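Local coordinates for putative exported protein (PDB 4RAA) that is of unknown function but folds as a six-bladed beta-propeller and is probably exported from the cytoplasm, at residues A[13-18]-A[221-226]; A[157-162]-A[171-176]; A[258-263]-A[310-315]. One frame throughout, in Å; residues are numbered along the deposited sequence. Where two conformers were deposited one is given.

Contact 1 of 3, residues A[13-18]-A[221-226]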
ATOM      1  N   PHE A  13      42.471  14.291   1.816  1.00 42.40           N
ATOM      2  CA  PHE A  13      43.068  13.465   0.773  1.00 42.76           C
ATOM      3  C   PHE A  13      44.069  14.311  -0.017  1.00 45.30           C
ATOM      4  O   PHE A  13      43.692  15.331  -0.583  1.00 46.34           O
ATOM      5  CB  PHE A  13      41.997  12.949  -0.180  1.00 41.23           C
ATOM      6  CG  PHE A  13      41.065  11.960   0.436  1.00 39.76           C
ATOM      7  CD1 PHE A  13      41.461  10.638   0.613  1.00 39.44           C
ATOM      8  CD2 PHE A  13      39.786  12.328   0.828  1.00 39.02           C
ATOM      9  CE1 PHE A  13      40.609   9.703   1.188  1.00 38.22           C
ATOM     10  CE2 PHE A  13      38.926  11.394   1.392  1.00 37.90           C
ATOM     11  CZ  PHE A  13      39.337  10.082   1.576  1.00 37.31           C
ATOM     12  N   LYS A  14      45.333  13.897  -0.053  1.00 47.42           N
ATOM     13  CA  LYS A  14      46.361  14.602  -0.835  1.00 50.99           C
ATOM     14  C   LYS A  14      46.231  14.012  -2.241  1.00 50.19           C
ATOM     15  O   LYS A  14      45.690  12.911  -2.381  1.00 47.56           O
ATOM     16  CB  LYS A  14      47.759  14.441  -0.215  1.00 54.44           C
ATOM     17  CG  LYS A  14      47.775  14.752   1.283  1.00 57.70           C
ATOM     18  CD  LYS A  14      49.161  14.930   1.888  1.00 64.49           C
ATOM     19  CE  LYS A  14      49.620  16.385   1.932  1.00 70.15           C
ATOM     20  NZ  LYS A  14      49.737  17.021   0.595  1.00 73.83           N
ATOM     21  N   GLU A  15      46.672  14.742  -3.274  1.00 51.99           N
ATOM     22  CA  GLU A  15      46.509  14.289  -4.678  1.00 52.58           C
ATOM     23  C   GLU A  15      47.144  12.943  -4.929  1.00 51.48           C
ATOM     24  O   GLU A  15      46.448  11.988  -5.220  1.00 48.92           O
ATOM     25  CB  GLU A  15      47.066  15.287  -5.711  1.00 57.10           C
ATOM     26  CG  GLU A  15      46.250  16.560  -5.888  1.00 61.59           C
ATOM     27  CD  GLU A  15      46.730  17.434  -7.043  1.00 66.92           C
ATOM     28  OE1 GLU A  15      47.077  16.893  -8.118  1.00 67.64           O
ATOM     29  OE2 GLU A  15      46.729  18.677  -6.886  1.00 71.03           O
ATOM     30  N   HIS A  16      48.462  12.883  -4.772  1.00 54.03           N
ATOM     31  CA  HIS A  16      49.238  11.675  -5.027  1.00 55.71           C
ATOM     32  C   HIS A  16      49.607  10.966  -3.730  1.00 50.42           C
ATOM     33  O   HIS A  16      49.497  11.522  -2.642  1.00 49.64           O
ATOM     34  CB  HIS A  16      50.526  12.016  -5.806  1.00 62.41           C
ATOM     35  CG  HIS A  16      50.292  12.821  -7.052  1.00 72.55           C
ATOM     36  ND1 HIS A  16      49.655  12.311  -8.165  1.00 77.89           N
ATOM     37  CD2 HIS A  16      50.632  14.095  -7.367  1.00 77.27           C
ATOM     38  CE1 HIS A  16      49.598  13.238  -9.105  1.00 78.67           C
ATOM     39  NE2 HIS A  16      50.188  14.329  -8.648  1.00 81.37           N
ATOM     40  N   THR A  17      49.982   9.705  -3.879  1.00 47.65           N
ATOM     41  CA  THR A  17      50.552   8.887  -2.812  1.00 46.09           C
ATOM     42  C   THR A  17      51.569   8.003  -3.495  1.00 46.73           C
ATOM     43  O   THR A  17      51.318   7.536  -4.615  1.00 46.80           O
ATOM     44  CB  THR A  17      49.535   8.005  -2.053  1.00 44.01           C
ATOM     45  OG1 THR A  17      50.222   7.294  -1.009  1.00 43.60           O
ATOM     46  CG2 THR A  17      48.830   6.985  -2.968  1.00 42.73           C
ATOM     47  N   ASP A  18      52.711   7.783  -2.851  1.00 47.95           N
ATOM     48  CA  ASP A  18      53.740   6.907  -3.434  1.00 50.35           C
ATOM     49  C   ASP A  18      53.787   5.516  -2.761  1.00 49.76           C
ATOM     50  O   ASP A  18      54.752   4.769  -2.949  1.00 52.27           O
ATOM     51  CB  ASP A  18      55.102   7.633  -3.631  1.00 51.71           C
ATOM     52  CG  ASP A  18      55.702   8.178  -2.357  1.00 53.51           C
ATOM     53  OD1 ASP A  18      55.066   8.112  -1.281  1.00 54.17           O
ATOM     54  OD2 ASP A  18      56.831   8.705  -2.448  1.00 55.17           O
ATOM     55  N   SER A 221      37.970  16.731   2.321  1.00 40.37           N
ATOM     56  CA  SER A 221      38.652  17.788   1.588  1.00 42.22           C
ATOM     57  C   SER A 221      39.665  17.052   0.709  1.00 42.11           C
ATOM     58  O   SER A 221      40.253  16.051   1.145  1.00 41.94           O
ATOM     59  CB  SER A 221      39.339  18.791   2.519  1.00 43.93           C
ATOM     60  OG  SER A 221      40.372  18.171   3.258  1.00 44.58           O
ATOM     61  N   PHE A 222      39.821  17.521  -0.525  1.00 42.47           N
ATOM     62  CA  PHE A 222      40.743  16.935  -1.493  1.00 42.21           C
ATOM     63  C   PHE A 222      41.683  18.038  -1.928  1.00 44.07           C
ATOM     64  O   PHE A 222      41.247  19.169  -2.111  1.00 45.33           O
ATOM     65  CB  PHE A 222      39.957  16.373  -2.679  1.00 41.42           C
ATOM     66  CG  PHE A 222      38.984  15.285  -2.299  1.00 39.30           C
ATOM     67  CD1 PHE A 222      37.702  15.607  -1.815  1.00 38.96           C
ATOM     68  CD2 PHE A 222      39.336  13.938  -2.411  1.00 38.11           C
ATOM     69  CE1 PHE A 222      36.794  14.606  -1.451  1.00 37.74           C
ATOM     70  CE2 PHE A 222      38.433  12.935  -2.058  1.00 37.68           C
ATOM     71  CZ  PHE A 222      37.162  13.268  -1.566  1.00 37.25           C
ATOM     72  N   GLU A 223      42.969  17.720  -2.066  1.00 45.78           N
ATOM     73  CA  GLU A 223      43.974  18.706  -2.474  1.00 47.91           C
ATOM     74  C   GLU A 223      43.690  19.148  -3.919  1.00 48.13           C
ATOM     75  O   GLU A 223      43.381  18.315  -4.782  1.00 47.12           O
ATOM     76  CB  GLU A 223      45.403  18.134  -2.340  1.00 48.96           C
ATOM     77  CG  GLU A 223      46.540  19.114  -2.668  1.00 51.14           C
ATOM     78  CD  GLU A 223      47.933  18.486  -2.712  1.00 51.81           C
ATOM     79  OE1 GLU A 223      48.071  17.278  -3.005  1.00 50.48           O
ATOM     80  OE2 GLU A 223      48.911  19.229  -2.480  1.00 53.48           O
ATOM     81  N   GLY A 224      43.754  20.462  -4.148  1.00 49.81           N
ATOM     82  CA  GLY A 224      43.569  21.056  -5.479  1.00 50.79           C
ATOM     83  C   GLY A 224      42.193  20.969  -6.121  1.00 49.20           C
ATOM     84  O   GLY A 224      42.070  21.163  -7.325  1.00 50.13           O
ATOM     85  N   THR A 225      41.165  20.680  -5.331  1.00 47.43           N
ATOM     86  CA  THR A 225      39.793  20.587  -5.834  1.00 45.80           C
ATOM     87  C   THR A 225      38.790  20.658  -4.701  1.00 43.86           C
ATOM     88  O   THR A 225      39.146  20.567  -3.535  1.00 43.57           O
ATOM     89  CB  THR A 225      39.534  19.299  -6.648  1.00 44.89           C
ATOM     90  OG1 THR A 225      38.238  19.376  -7.256  1.00 44.79           O
ATOM     91  CG2 THR A 225      39.615  18.034  -5.779  1.00 43.51           C
ATOM     92  N   ASP A 226      37.531  20.819  -5.075  1.00 42.80           N
ATOM     93  CA  ASP A 226      36.445  20.924  -4.118  1.00 42.02           C
ATOM     94  C   ASP A 226      35.125  20.674  -4.850  1.00 41.28           C
ATOM     95  O   ASP A 226      35.114  20.469  -6.065  1.00 41.29           O
ATOM     96  CB  ASP A 226      36.470  22.349  -3.506  1.00 42.98           C
ATOM     97  CG  ASP A 226      35.732  22.462  -2.172  1.00 42.25           C
ATOM     98  OD1 ASP A 226      35.257  21.458  -1.617  1.00 41.16           O
ATOM     99  OD2 ASP A 226      35.633  23.590  -1.663  1.00 43.28           O
TER
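Phe13 and Phe222 form a parallel beta bridge, their CA atoms 4.8 Å apart, where the short N-terminal strand 10-13 joins the outer side of strand 213-222. In the beta-propeller this adds a strand from the start of the chain to the edge of a blade whose other strands come from residues 189-222. Two backbone bonds set the register: Phe13 N donates to Ser221 O, and Glu223 N donates to Phe13 O. Both aromatic side chains leave on the same face and run side by side. Their rings are nearly parallel, with planes 13° apart, but slid so far that they scarcely overlap, with centroids 4.9 Å from each other. The approach is made by Phe13 CD2 toward Phe222 CE2. Both side chains also touch Val268 of strand 265-272, so the pair packs this blade against the neighbouring sheet.

Past the bridge, 222-225 makes a type II turn, and Glu223 reaches back across the gap to the departing 14-15 segment. Its CG is anti to the backbone N (chi1 -177°) and the chain beyond is extended. This delivers OE1 to the backbone N of Glu15 in a nearly straight bond of 2.9 Å, which uses the anti lone pair of OE1. The Glu15 side chain crosses Glu223 at about a right angle, bringing its CG to OE1; a long salt bridge, Lys14 NZ to Glu223 OE2 at 3.9 Å, probably offsets some of the repulsion between the two carboxylates, where Glu15 OE2 lies 4.3 Å from Glu223 OE1.

Contact 2 of 3, residues A[157-162]-A[171-176]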
ATOM      1  N   PHE A 157      13.951  19.926   0.241  1.00 44.42           N
ATOM      2  CA  PHE A 157      14.793  19.079   1.088  1.00 42.63           C
ATOM      3  C   PHE A 157      15.407  17.953   0.270  1.00 40.87           C
ATOM      4  O   PHE A 157      14.880  17.585  -0.789  1.00 41.10           O
ATOM      5  CB  PHE A 157      13.981  18.502   2.241  1.00 42.27           C
ATOM      6  CG  PHE A 157      13.546  19.521   3.247  1.00 44.06           C
ATOM      7  CD1 PHE A 157      12.333  20.201   3.099  1.00 46.11           C
ATOM      8  CD2 PHE A 157      14.329  19.788   4.373  1.00 44.90           C
ATOM      9  CE1 PHE A 157      11.914  21.139   4.052  1.00 47.59           C
ATOM     10  CE2 PHE A 157      13.916  20.728   5.330  1.00 47.27           C
ATOM     11  CZ  PHE A 157      12.707  21.405   5.170  1.00 47.65           C
ATOM     12  N   TYR A 158      16.526  17.421   0.761  1.00 39.03           N
ATOM     13  CA  TYR A 158      17.212  16.295   0.103  1.00 36.64           C
ATOM     14  C   TYR A 158      16.601  14.936   0.478  1.00 36.34           C
ATOM     15  O   TYR A 158      16.464  14.070  -0.392  1.00 35.35           O
ATOM     16  CB  TYR A 158      18.720  16.305   0.387  1.00 35.50           C
ATOM     17  CG  TYR A 158      19.525  17.212  -0.519  1.00 35.64           C
ATOM     18  CD1 TYR A 158      19.711  16.882  -1.857  1.00 35.04           C
ATOM     19  CD2 TYR A 158      20.152  18.364  -0.034  1.00 36.89           C
ATOM     20  CE1 TYR A 158      20.456  17.691  -2.702  1.00 36.06           C
ATOM     21  CE2 TYR A 158      20.920  19.175  -0.871  1.00 37.45           C
ATOM     22  CZ  TYR A 158      21.064  18.836  -2.206  1.00 37.26           C
ATOM     23  OH  TYR A 158      21.809  19.624  -3.057  1.00 38.21           O
ATOM     24  N   PHE A 159      16.243  14.762   1.758  1.00 37.06           N
ATOM     25  CA  PHE A 159      15.657  13.509   2.294  1.00 35.98           C
ATOM     26  C   PHE A 159      14.418  13.778   3.136  1.00 37.21           C
ATOM     27  O   PHE A 159      14.155  14.915   3.527  1.00 39.13           O
ATOM     28  CB  PHE A 159      16.667  12.768   3.176  1.00 34.64           C
ATOM     29  CG  PHE A 159      18.006  12.571   2.530  1.00 33.16           C
ATOM     30  CD1 PHE A 159      18.262  11.447   1.750  1.00 31.92           C
ATOM     31  CD2 PHE A 159      19.022  13.519   2.701  1.00 32.99           C
ATOM     32  CE1 PHE A 159      19.498  11.275   1.144  1.00 31.04           C
ATOM     33  CE2 PHE A 159      20.261  13.350   2.108  1.00 32.04           C
ATOM     34  CZ  PHE A 159      20.494  12.231   1.324  1.00 31.49           C
ATOM     35  N   VAL A 160      13.687  12.708   3.432  1.00 37.02           N
ATOM     36  CA  VAL A 160      12.466  12.777   4.250  1.00 38.00           C
ATOM     37  C   VAL A 160      12.274  11.487   5.050  1.00 37.42           C
ATOM     38  O   VAL A 160      12.498  10.404   4.528  1.00 36.07           O
ATOM     39  CB  VAL A 160      11.211  13.091   3.380  1.00 38.39           C
ATOM     40  CG1 VAL A 160      10.957  12.022   2.327  1.00 37.67           C
ATOM     41  CG2 VAL A 160       9.964  13.299   4.238  1.00 39.32           C
ATOM     42  N   VAL A 161      11.856  11.619   6.310  1.00 38.87           N
ATOM     43  CA  VAL A 161      11.610  10.469   7.176  1.00 38.83           C
ATOM     44  C   VAL A 161      10.105  10.272   7.295  1.00 38.79           C
ATOM     45  O   VAL A 161       9.396  11.223   7.615  1.00 39.97           O
ATOM     46  CB  VAL A 161      12.252  10.653   8.557  1.00 40.29           C
ATOM     47  CG1 VAL A 161      11.968   9.444   9.456  1.00 40.70           C
ATOM     48  CG2 VAL A 161      13.755  10.884   8.394  1.00 40.04           C
ATOM     49  N   THR A 162       9.635   9.049   7.025  1.00 38.24           N
ATOM     50  CA  THR A 162       8.210   8.695   7.114  1.00 39.13           C
ATOM     51  C   THR A 162       8.007   7.502   8.019  1.00 39.44           C
ATOM     52  O   THR A 162       8.939   6.716   8.232  1.00 39.84           O
ATOM     53  CB  THR A 162       7.592   8.297   5.746  1.00 39.12           C
ATOM     54  OG1 THR A 162       7.903   6.930   5.418  1.00 38.08           O
ATOM     55  CG2 THR A 162       8.040   9.233   4.637  1.00 39.10           C
ATOM     56  N   TYR A 171      11.118  16.381   7.437  1.00 38.08           N
ATOM     57  CA  TYR A 171      11.916  16.640   6.248  1.00 38.08           C
ATOM     58  C   TYR A 171      13.334  16.901   6.743  1.00 38.47           C
ATOM     59  O   TYR A 171      13.520  17.614   7.735  1.00 39.64           O
ATOM     60  CB  TYR A 171      11.410  17.860   5.485  1.00 39.48           C
ATOM     61  CG  TYR A 171       9.963  17.819   5.065  1.00 39.85           C
ATOM     62  CD1 TYR A 171       8.949  18.257   5.932  1.00 41.52           C
ATOM     63  CD2 TYR A 171       9.597  17.369   3.789  1.00 39.17           C
ATOM     64  CE1 TYR A 171       7.608  18.229   5.546  1.00 42.34           C
ATOM     65  CE2 TYR A 171       8.263  17.339   3.388  1.00 40.01           C
ATOM     66  CZ  TYR A 171       7.271  17.764   4.266  1.00 41.52           C
ATOM     67  OH  TYR A 171       5.953  17.734   3.872  1.00 42.57           O
ATOM     68  N   LYS A 172      14.324  16.363   6.023  1.00 38.11           N
ATOM     69  CA  LYS A 172      15.734  16.400   6.428  1.00 38.04           C
ATOM     70  C   LYS A 172      16.642  16.994   5.358  1.00 37.22           C
ATOM     71  O   LYS A 172      16.507  16.662   4.179  1.00 36.74           O
ATOM     72  CB  LYS A 172      16.205  14.964   6.713  1.00 38.33           C
ATOM     73  CG  LYS A 172      15.417  14.188   7.775  1.00 39.00           C
ATOM     74  CD  LYS A 172      15.476  14.859   9.145  1.00 41.29           C
ATOM     75  CE  LYS A 172      14.871  14.000  10.242  1.00 41.99           C
ATOM     76  NZ  LYS A 172      14.927  14.667  11.570  1.00 43.52           N
HETATM   77  N   MSE A 173      17.586  17.826   5.799  1.00 37.08           N
HETATM   78  CA  MSE A 173      18.602  18.492   4.963  1.00 36.65           C
HETATM   79  C   MSE A 173      18.087  19.446   3.913  1.00 38.32           C
HETATM   80  O   MSE A 173      17.533  19.031   2.897  1.00 38.05           O
HETATM   81  CB  MSE A 173      19.582  17.515   4.324  1.00 34.01           C
HETATM   82  CG  MSE A 173      20.613  17.173   5.384  1.00 33.05           C
HETATM   83 SE   MSE A 173      21.481  15.524   4.836  0.75 29.95          SE
HETATM   84  CE  MSE A 173      22.642  16.470   3.580  1.00 30.83           C
ATOM     85  N   ASN A 174      18.345  20.733   4.148  1.00 41.04           N
ATOM     86  CA  ASN A 174      17.935  21.815   3.263  1.00 43.43           C
ATOM     87  C   ASN A 174      18.649  21.734   1.900  1.00 41.96           C
ATOM     88  O   ASN A 174      19.864  21.546   1.864  1.00 41.01           O
ATOM     89  CB  ASN A 174      18.244  23.160   3.933  1.00 46.15           C
ATOM     90  CG  ASN A 174      17.563  24.313   3.244  1.00 50.18           C
ATOM     91  OD1 ASN A 174      18.223  25.185   2.674  1.00 54.89           O
ATOM     92  ND2 ASN A 174      16.227  24.306   3.253  1.00 50.16           N
ATOM     93  N   LYS A 175      17.879  21.857   0.814  1.00 41.88           N
ATOM     94  CA  LYS A 175      18.372  21.785  -0.576  1.00 41.78           C
ATOM     95  C   LYS A 175      18.268  23.168  -1.228  1.00 44.63           C
ATOM     96  O   LYS A 175      17.173  23.602  -1.606  1.00 45.33           O
ATOM     97  CB  LYS A 175      17.564  20.738  -1.352  1.00 40.42           C
ATOM     98  CG  LYS A 175      17.894  20.581  -2.841  1.00 40.18           C
ATOM     99  CD  LYS A 175      17.374  19.267  -3.422  1.00 38.57           C
ATOM    100  CE  LYS A 175      15.858  19.214  -3.495  1.00 39.03           C
ATOM    101  NZ  LYS A 175      15.256  17.879  -3.775  1.00 37.73           N
ATOM    102  N   GLU A 176      19.410  23.850  -1.351  1.00 46.37           N
ATOM    103  CA  GLU A 176      19.459  25.209  -1.905  1.00 49.69           C
ATOM    104  C   GLU A 176      19.360  25.193  -3.425  1.00 48.96           C
ATOM    105  O   GLU A 176      18.522  25.885  -4.003  1.00 50.48           O
ATOM    106  CB  GLU A 176      20.740  25.933  -1.484  1.00 52.99           C
ATOM    107  CG  GLU A 176      20.943  26.019   0.022  1.00 56.02           C
ATOM    108  CD  GLU A 176      22.119  26.905   0.420  1.00 60.03           C
ATOM    109  OE1 GLU A 176      22.197  28.065  -0.057  1.00 61.95           O
ATOM    110  OE2 GLU A 176      22.946  26.455   1.247  1.00 60.79           O
TER
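The antiparallel hairpin of strands 157-162 and 168-174 forms the outer half of a four-stranded propeller blade, and this contact includes the place where both strands turn a corner, at Tyr158 and Met173. Phe159 and Lys172 make a hydrogen-bonded pair, with bonds in both directions: Phe159 N to Lys172 O, and Lys172 N to Phe159 O at 2.9 Å. Beyond it, Tyr158 N reaches Met173 O, carrying the pairing through the corner.

Tyr171 lays its CB over the centre of the Phe157 ring, 3.4 Å from the centroid, a CH-pi contact 8° off the ring normal. The two side chains cross at about a right angle, and their rings barely overlap. Val160 and Tyr171 share one face of the sheet, with Val160 CG2 beside Tyr171 CD2. Phe159 and Lys172 lie on the other; the aliphatic part of Lys172 meets Val161 CG2, and its chain bends at chi2 and ends at Asp170 and Thr211. At the corner, Met173, a selenomethionine, runs beside Phe159 and sets SE 3.7 Å from Phe159 CE2, an oblique Met-aromatic contact. Phe159 also packs on Ala198 and Thr200 of strand 195-200.

In Lys175, CG is anti to the backbone N (chi1 177°) and the next torsion is extended as well (162°), so CD lies 3.8 Å from the centroid of the Tyr158 ring, offset toward the rim of one face. The bent chain then carries NZ to Phe157 O at 3.0 Å, from above the carbonyl plane. NZ also donates to Glu148 O, so the lysine bridges two backbone carbonyls while its methylenes lie on an aromatic face, which probably helps to hold the backbone where it bends.

Contact 3 of 3, residues A[258-263]-A[310-315]; sequences CVEETE and IGSVDD
Segments 258-263 and 310-315, which meet through Glu260, Thr262, Ser312 and Asp315, run in broadly the same direction without forming a beta bridge; the CA atoms of Glu260 and Gly311 stand 6.8 Å apart, narrowing to 5.2 Å between those of Thr262 and Asp315. Each segment belongs to an edge strand of its own sheet, 254-261 and the weakly bonded 312-313, so side chains of two separate propeller blades meet here, about 9 Å from the centre of the chain.

The one hydrogen bond across the gap runs from Ser312 OG to Glu260 OE2, at 3.1 Å. It reaches the oxygen from above the carboxylate plane, 36° out of it; since Glu260 has two deposited conformers, the bond is doubtful as a permanent feature. In the conformer that makes it, CG is anti to the backbone N and the chain bends at chi2 (46°), bringing CD toward Gly311; OE1 ends 3.6 Å from Gly311 N, which is not a hydrogen bond.

Further on, Thr262 meets Asp315 obliquely through its carbon atoms. CG2 approaches Asp315 O at 3.6 Å and also lies near Ser312 OG, while CB meets Asp315 OD1 at 3.7 Å. The hydroxyl of Thr262 is engaged elsewhere, with Asp265 OD1. Glu263 adds its CB, close to Asp315 OD2. His317 of strand 316-321 touches both Glu260 and Thr262.

Apart from the doubtful serine-glutamate bond, this junction therefore rests on van der Waals contact between carbon atoms and oxygen-rich groups. Three acidic side chains take part, and Glu263 OE2 and Asp315 OD1, 5.6 Å apart, would be expected to repel each other mildly.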
ATOM      1  N   CYS A 258      31.052   9.095  -4.849  1.00 29.62           N
ATOM      2  CA  CYS A 258      30.256   8.099  -4.118  0.50 29.26           C
ATOM      3  C   CYS A 258      31.077   7.629  -2.920  1.00 29.68           C
ATOM      4  O   CYS A 258      32.300   7.663  -2.955  1.00 31.31           O
ATOM      5  CB  CYS A 258      29.836   6.931  -5.020  0.50 28.53           C
ATOM      6  SG  CYS A 258      31.105   5.707  -5.388  0.50 28.49           S
ATOM      7  N   VAL A 259      30.395   7.218  -1.857  1.00 29.79           N
ATOM      8  CA  VAL A 259      31.048   6.753  -0.628  1.00 30.52           C
ATOM      9  C   VAL A 259      30.468   5.406  -0.192  1.00 30.34           C
ATOM     10  O   VAL A 259      29.235   5.199  -0.223  1.00 29.67           O
ATOM     11  CB  VAL A 259      30.874   7.740   0.567  1.00 31.24           C
ATOM     12  CG1 VAL A 259      31.616   7.233   1.812  1.00 31.76           C
ATOM     13  CG2 VAL A 259      31.346   9.148   0.207  1.00 31.98           C
ATOM     14  N   GLU A 260      31.391   4.512   0.171  1.00 30.72           N
ATOM     15  CA  GLU A 260      31.039   3.211   0.745  0.50 31.21           C
ATOM     16  C   GLU A 260      31.846   3.096   2.035  1.00 31.69           C
ATOM     17  O   GLU A 260      33.050   3.351   2.070  1.00 32.34           O
ATOM     18  CB  GLU A 260      31.277   2.041  -0.211  0.50 31.31           C
ATOM     19  CG  GLU A 260      30.916   0.674   0.386  0.50 32.29           C
ATOM     20  CD  GLU A 260      29.561   0.634   1.107  0.50 32.46           C
ATOM     21  OE1 GLU A 260      28.583   1.273   0.645  0.50 32.54           O
ATOM     22  OE2 GLU A 260      29.467  -0.068   2.140  0.50 32.76           O
ATOM     23  N   GLU A 261      31.157   2.750   3.117  1.00 31.96           N
ATOM     24  CA  GLU A 261      31.782   2.658   4.436  1.00 32.53           C
ATOM     25  C   GLU A 261      31.587   1.266   5.042  1.00 33.22           C
ATOM     26  O   GLU A 261      30.576   0.613   4.781  1.00 32.53           O
ATOM     27  CB  GLU A 261      31.192   3.750   5.348  1.00 32.58           C
ATOM     28  CG  GLU A 261      32.068   4.078   6.558  1.00 33.32           C
ATOM     29  CD  GLU A 261      31.520   5.171   7.471  1.00 33.35           C
ATOM     30  OE1 GLU A 261      30.672   6.002   7.072  1.00 33.84           O
ATOM     31  OE2 GLU A 261      31.974   5.217   8.631  1.00 33.64           O
ATOM     32  N   THR A 262      32.593   0.810   5.796  1.00 35.03           N
ATOM     33  CA  THR A 262      32.556  -0.460   6.550  1.00 36.95           C
ATOM     34  C   THR A 262      33.005  -0.131   7.984  1.00 40.08           C
ATOM     35  O   THR A 262      33.155   1.046   8.314  1.00 39.59           O
ATOM     36  CB  THR A 262      33.456  -1.562   5.919  1.00 36.75           C
ATOM     37  OG1 THR A 262      34.839  -1.229   6.068  1.00 36.93           O
ATOM     38  CG2 THR A 262      33.133  -1.773   4.445  1.00 35.71           C
ATOM     39  N   GLU A 263      33.192  -1.150   8.827  1.00 45.49           N
ATOM     40  CA  GLU A 263      33.679  -0.953  10.208  1.00 50.68           C
ATOM     41  C   GLU A 263      35.142  -0.533  10.264  1.00 49.07           C
ATOM     42  O   GLU A 263      35.517   0.214  11.156  1.00 50.23           O
ATOM     43  CB  GLU A 263      33.518  -2.231  11.059  1.00 56.83           C
ATOM     44  CG  GLU A 263      32.081  -2.707  11.274  1.00 62.39           C
ATOM     45  CD  GLU A 263      31.201  -1.739  12.072  1.00 68.98           C
ATOM     46  OE1 GLU A 263      31.725  -0.862  12.799  1.00 71.64           O
ATOM     47  OE2 GLU A 263      29.959  -1.869  11.982  1.00 74.48           O
ATOM     48  N   ILE A 310      27.569  -0.464  -5.249  1.00 42.51           N
ATOM     49  CA  ILE A 310      27.174   0.094  -3.963  1.00 43.21           C
ATOM     50  C   ILE A 310      26.886  -1.135  -3.070  1.00 39.45           C
ATOM     51  O   ILE A 310      26.450  -2.174  -3.566  1.00 37.74           O
ATOM     52  CB  ILE A 310      26.063   1.160  -4.122  1.00 44.63           C
ATOM     53  CG1 ILE A 310      26.629   2.330  -4.967  1.00 46.65           C
ATOM     54  CG2 ILE A 310      25.607   1.661  -2.752  1.00 42.56           C
ATOM     55  CD1 ILE A 310      25.619   3.238  -5.633  1.00 48.37           C
ATOM     56  N   GLY A 311      27.187  -1.008  -1.776  1.00 39.80           N
ATOM     57  CA  GLY A 311      27.132  -2.102  -0.784  1.00 37.41           C
ATOM     58  C   GLY A 311      28.477  -2.806  -0.567  1.00 36.73           C
ATOM     59  O   GLY A 311      29.419  -2.661  -1.358  1.00 36.97           O
ATOM     60  N   SER A 312      28.551  -3.567   0.520  1.00 36.50           N
ATOM     61  CA  SER A 312      29.727  -4.357   0.899  1.00 37.25           C
ATOM     62  C   SER A 312      29.313  -5.733   1.447  1.00 40.24           C
ATOM     63  O   SER A 312      28.129  -5.970   1.720  1.00 41.01           O
ATOM     64  CB  SER A 312      30.589  -3.588   1.902  1.00 37.02           C
ATOM     65  OG  SER A 312      29.815  -3.060   2.959  1.00 36.60           O
ATOM     66  N   VAL A 313      30.288  -6.636   1.577  1.00 42.64           N
ATOM     67  CA  VAL A 313      30.064  -8.028   2.020  1.00 44.98           C
ATOM     68  C   VAL A 313      31.168  -8.426   3.005  1.00 46.14           C
ATOM     69  O   VAL A 313      32.322  -8.562   2.594  1.00 44.68           O
ATOM     70  CB  VAL A 313      30.079  -8.991   0.795  1.00 46.86           C
ATOM     71  CG1 VAL A 313      29.861 -10.450   1.207  1.00 49.47           C
ATOM     72  CG2 VAL A 313      29.048  -8.566  -0.253  1.00 46.37           C
ATOM     73  N   ASP A 314      30.828  -8.595   4.290  1.00 48.08           N
ATOM     74  CA  ASP A 314      31.809  -8.935   5.351  1.00 50.74           C
ATOM     75  C   ASP A 314      32.947  -7.872   5.323  1.00 48.24           C
ATOM     76  O   ASP A 314      34.145  -8.198   5.259  1.00 49.74           O
ATOM     77  CB  ASP A 314      32.300 -10.398   5.159  1.00 54.51           C
ATOM     78  CG  ASP A 314      33.257 -10.879   6.255  1.00 56.42           C
ATOM     79  OD1 ASP A 314      33.163 -10.415   7.416  1.00 56.73           O
ATOM     80  OD2 ASP A 314      34.114 -11.732   5.928  1.00 57.34           O
ATOM     81  N   ASP A 315      32.527  -6.601   5.288  1.00 43.78           N
ATOM     82  CA  ASP A 315      33.413  -5.435   5.180  1.00 42.43           C
ATOM     83  C   ASP A 315      34.308  -5.368   3.903  1.00 40.76           C
ATOM     84  O   ASP A 315      35.275  -4.600   3.880  1.00 40.97           O
ATOM     85  CB  ASP A 315      34.235  -5.256   6.479  1.00 44.44           C
ATOM     86  CG  ASP A 315      33.360  -4.997   7.727  1.00 46.71           C
ATOM     87  OD1 ASP A 315      32.171  -4.624   7.616  1.00 44.68           O
ATOM     88  OD2 ASP A 315      33.896  -5.131   8.850  1.00 50.84           O
TER

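Overall arrangement
The three contacts lie at different distances from the centre of one beta-propeller. Contacts 1 and 2 are peripheral, whereas contact 3 lies about 9 Å from the centre of the chain, consistent with a position near the propeller axis. The centres of contacts 1 and 2 are about 30 Å apart. Along the chain, the hairpin of contact 2 falls between the two segments of contact 1, which are separated by 202 residues; contact 3 follows both. Contacts 1 and 3 share the sheet of residues 254-292: Phe13 and Phe222 touch its strand 265-272, and contact 3 uses its strand 254-261. The nearest atoms of these two contacts are about 7 Å apart, without touching.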